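PDB 3S4L: CRISPR-associated endonuclease Cas3-HD from Methanocaldococcus jannaschii, which cleaves single-stranded DNA in a magnesium-dependent manner and single-stranded RNA without added cations, as a nuclease of CRISPR interference. Local coordinates for residues R34-I39 with L50-V55. Numbering follows the deposited sequence.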
loop_
_atom_site.group_PDB
_atom_site.type_symbol
_atom_site.label_atom_id
_atom_site.label_comp_id
_atom_site.label_asym_id
_atom_site.label_seq_id
_atom_site.Cartn_x
_atom_site.Cartn_y
_atom_site.Cartn_z
ATOM N N ARG A 34 -1.593 6.193 20.692
ATOM C CA ARG A 34 -1.444 4.874 21.293
ATOM C C ARG A 34 -0.396 4.031 20.555
ATOM O O ARG A 34 0.117 3.059 21.106
ATOM C CB ARG A 34 -2.794 4.144 21.336
ATOM N N TYR A 35 -0.057 4.421 19.326
ATOM C CA TYR A 35 0.777 3.577 18.454
ATOM C C TYR A 35 2.103 4.200 17.990
ATOM O O TYR A 35 3.060 3.487 17.668
ATOM C CB TYR A 35 -0.034 3.157 17.219
ATOM C CG TYR A 35 -1.249 2.344 17.562
ATOM C CD1 TYR A 35 -1.140 0.988 17.843
ATOM C CD2 TYR A 35 -2.507 2.926 17.612
ATOM C CE1 TYR A 35 -2.254 0.230 18.160
ATOM C CE2 TYR A 35 -3.630 2.179 17.925
ATOM C CZ TYR A 35 -3.499 0.832 18.201
ATOM O OH TYR A 35 -4.617 0.089 18.518
ATOM N N LEU A 36 2.144 5.527 17.934
ATOM C CA LEU A 36 3.311 6.235 17.413
ATOM C C LEU A 36 4.669 5.805 18.032
ATOM O O LEU A 36 5.616 5.492 17.309
ATOM C CB LEU A 36 3.101 7.749 17.533
ATOM C CG LEU A 36 2.803 8.559 16.261
ATOM C CD1 LEU A 36 2.649 7.690 15.045
ATOM C CD2 LEU A 36 1.589 9.479 16.426
ATOM N N LYS A 37 4.788 5.796 19.355
ATOM C CA LYS A 37 6.058 5.383 19.955
ATOM C C LYS A 37 6.503 3.985 19.492
ATOM O O LYS A 37 7.669 3.787 19.132
ATOM C CB LYS A 37 6.008 5.449 21.484
ATOM C CG LYS A 37 7.325 5.102 22.163
ATOM C CD LYS A 37 7.139 5.111 23.673
ATOM C CE LYS A 37 8.260 4.414 24.417
ATOM N NZ LYS A 37 9.315 5.351 24.868
ATOM N N THR A 38 5.575 3.031 19.498
ATOM C CA THR A 38 5.890 1.651 19.134
ATOM C C THR A 38 6.394 1.581 17.705
ATOM O O THR A 38 7.408 0.953 17.423
ATOM C CB THR A 38 4.666 0.737 19.294
ATOM O OG1 THR A 38 4.204 0.808 20.649
ATOM C CG2 THR A 38 5.020 -0.712 18.973
ATOM N N ILE A 39 5.692 2.246 16.802
ATOM C CA ILE A 39 6.120 2.290 15.416
ATOM C C ILE A 39 7.476 2.997 15.265
ATOM O O ILE A 39 8.334 2.530 14.526
ATOM C CB ILE A 39 5.069 2.977 14.550
ATOM C CG1 ILE A 39 3.728 2.247 14.675
ATOM C CG2 ILE A 39 5.525 3.017 13.103
ATOM C CD1 ILE A 39 2.568 3.001 14.060
ATOM N N LEU A 50 13.253 8.293 12.523
ATOM C CA LEU A 50 12.196 9.254 12.222
ATOM C C LEU A 50 11.661 9.790 13.534
ATOM O O LEU A 50 11.429 9.010 14.462
ATOM C CB LEU A 50 11.033 8.566 11.494
ATOM C CG LEU A 50 11.120 8.160 10.022
ATOM C CD1 LEU A 50 9.725 7.812 9.530
ATOM C CD2 LEU A 50 11.709 9.286 9.192
ATOM N N ASP A 51 11.450 11.100 13.629
ATOM C CA ASP A 51 10.823 11.654 14.841
ATOM C C ASP A 51 9.311 11.364 14.820
ATOM O O ASP A 51 8.803 10.821 13.839
ATOM C CB ASP A 51 11.116 13.158 15.015
ATOM C CG ASP A 51 10.564 14.010 13.864
ATOM O OD1 ASP A 51 9.700 13.516 13.115
ATOM O OD2 ASP A 51 10.984 15.179 13.710
ATOM N N ILE A 52 8.594 11.720 15.884
ATOM C CA ILE A 52 7.205 11.288 16.011
ATOM C C ILE A 52 6.327 11.840 14.892
ATOM O O ILE A 52 5.438 11.152 14.395
ATOM C CB ILE A 52 6.574 11.633 17.391
ATOM C CG1 ILE A 52 7.217 10.806 18.511
ATOM C CG2 ILE A 52 5.061 11.368 17.366
ATOM C CD1 ILE A 52 6.934 9.300 18.398
ATOM N N GLU A 53 6.571 13.084 14.500
ATOM C CA GLU A 53 5.750 13.712 13.475
ATOM C C GLU A 53 6.018 13.088 12.105
ATOM O O GLU A 53 5.113 12.976 11.276
ATOM C CB GLU A 53 5.964 15.230 13.452
ATOM C CG GLU A 53 4.896 16.010 14.214
ATOM C CD GLU A 53 5.478 17.034 15.184
ATOM O OE1 GLU A 53 5.031 18.200 15.154
ATOM O OE2 GLU A 53 6.378 16.673 15.976
ATOM N N LYS A 54 7.259 12.677 11.871
ATOM C CA LYS A 54 7.594 11.999 10.619
ATOM C C LYS A 54 6.858 10.664 10.537
ATOM O O LYS A 54 6.283 10.317 9.501
ATOM C CB LYS A 54 9.104 11.771 10.519
ATOM C CG LYS A 54 9.789 12.631 9.483
ATOM C CD LYS A 54 9.279 14.056 9.556
ATOM N N VAL A 55 6.878 9.928 11.647
ATOM C CA VAL A 55 6.265 8.606 11.742
ATOM C C VAL A 55 4.783 8.696 11.478
ATOM O O VAL A 55 4.188 7.805 10.877
ATOM C CB VAL A 55 6.473 7.999 13.138
ATOM C CG1 VAL A 55 5.626 6.751 13.304
ATOM C CG2 VAL A 55 7.954 7.716 13.381
#
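Leu-36 and Ile-52, whose CA atoms lie 6.5 Å apart, are the nearest CA pair between the first turns of helices 36-43 and 52-65, two successive helices of the mainly helical HD domain joined by a short connection. No hydrogen bond crosses the interface, which is built from aliphatic side chains. Leu-36 points toward the second helix and meets two residues spaced three apart on one face of it. Its CG sits 3.8 Å from CG2 of Ile-52, the side chains meeting at a slant, while its CD1 reaches on to Val-55 and stops 3.6 Å from CG1. The leucine torsions are unusual, with chi2 near 5°, which leaves CD1 almost eclipsed with CA.

Val-55 turns CG1 anti to its backbone N (chi1 170°), and this one methyl serves both partners from the first helix. Besides Leu-36 CD1, it touches Ile-39 CG2 at 3.7 Å, so that Leu-36 and Ile-39, one helical turn apart, share a single valine branch. Towards the more exposed margin, Ile-52 sends CD1 over the start of helix 36-43, where it comes within 4.2 Å of the backbone N of Lys-37. The buried side of the contact continues into the domain: Trp-28 of helix 17-31 packs against both Leu-36 and Ile-39, and Ile-39 also meets Leu-211 and Pro-214 of helix 204-215. The contact is thus a packing element of the helical scaffold, away from the metal site.

Asp-51 caps the start of helix 52-65 from the N-cap position. Its carboxylate turns back over the first turn, and OD1 accepts the backbone N-H of Lys-54 at an N to OD1 distance of 2.9 Å.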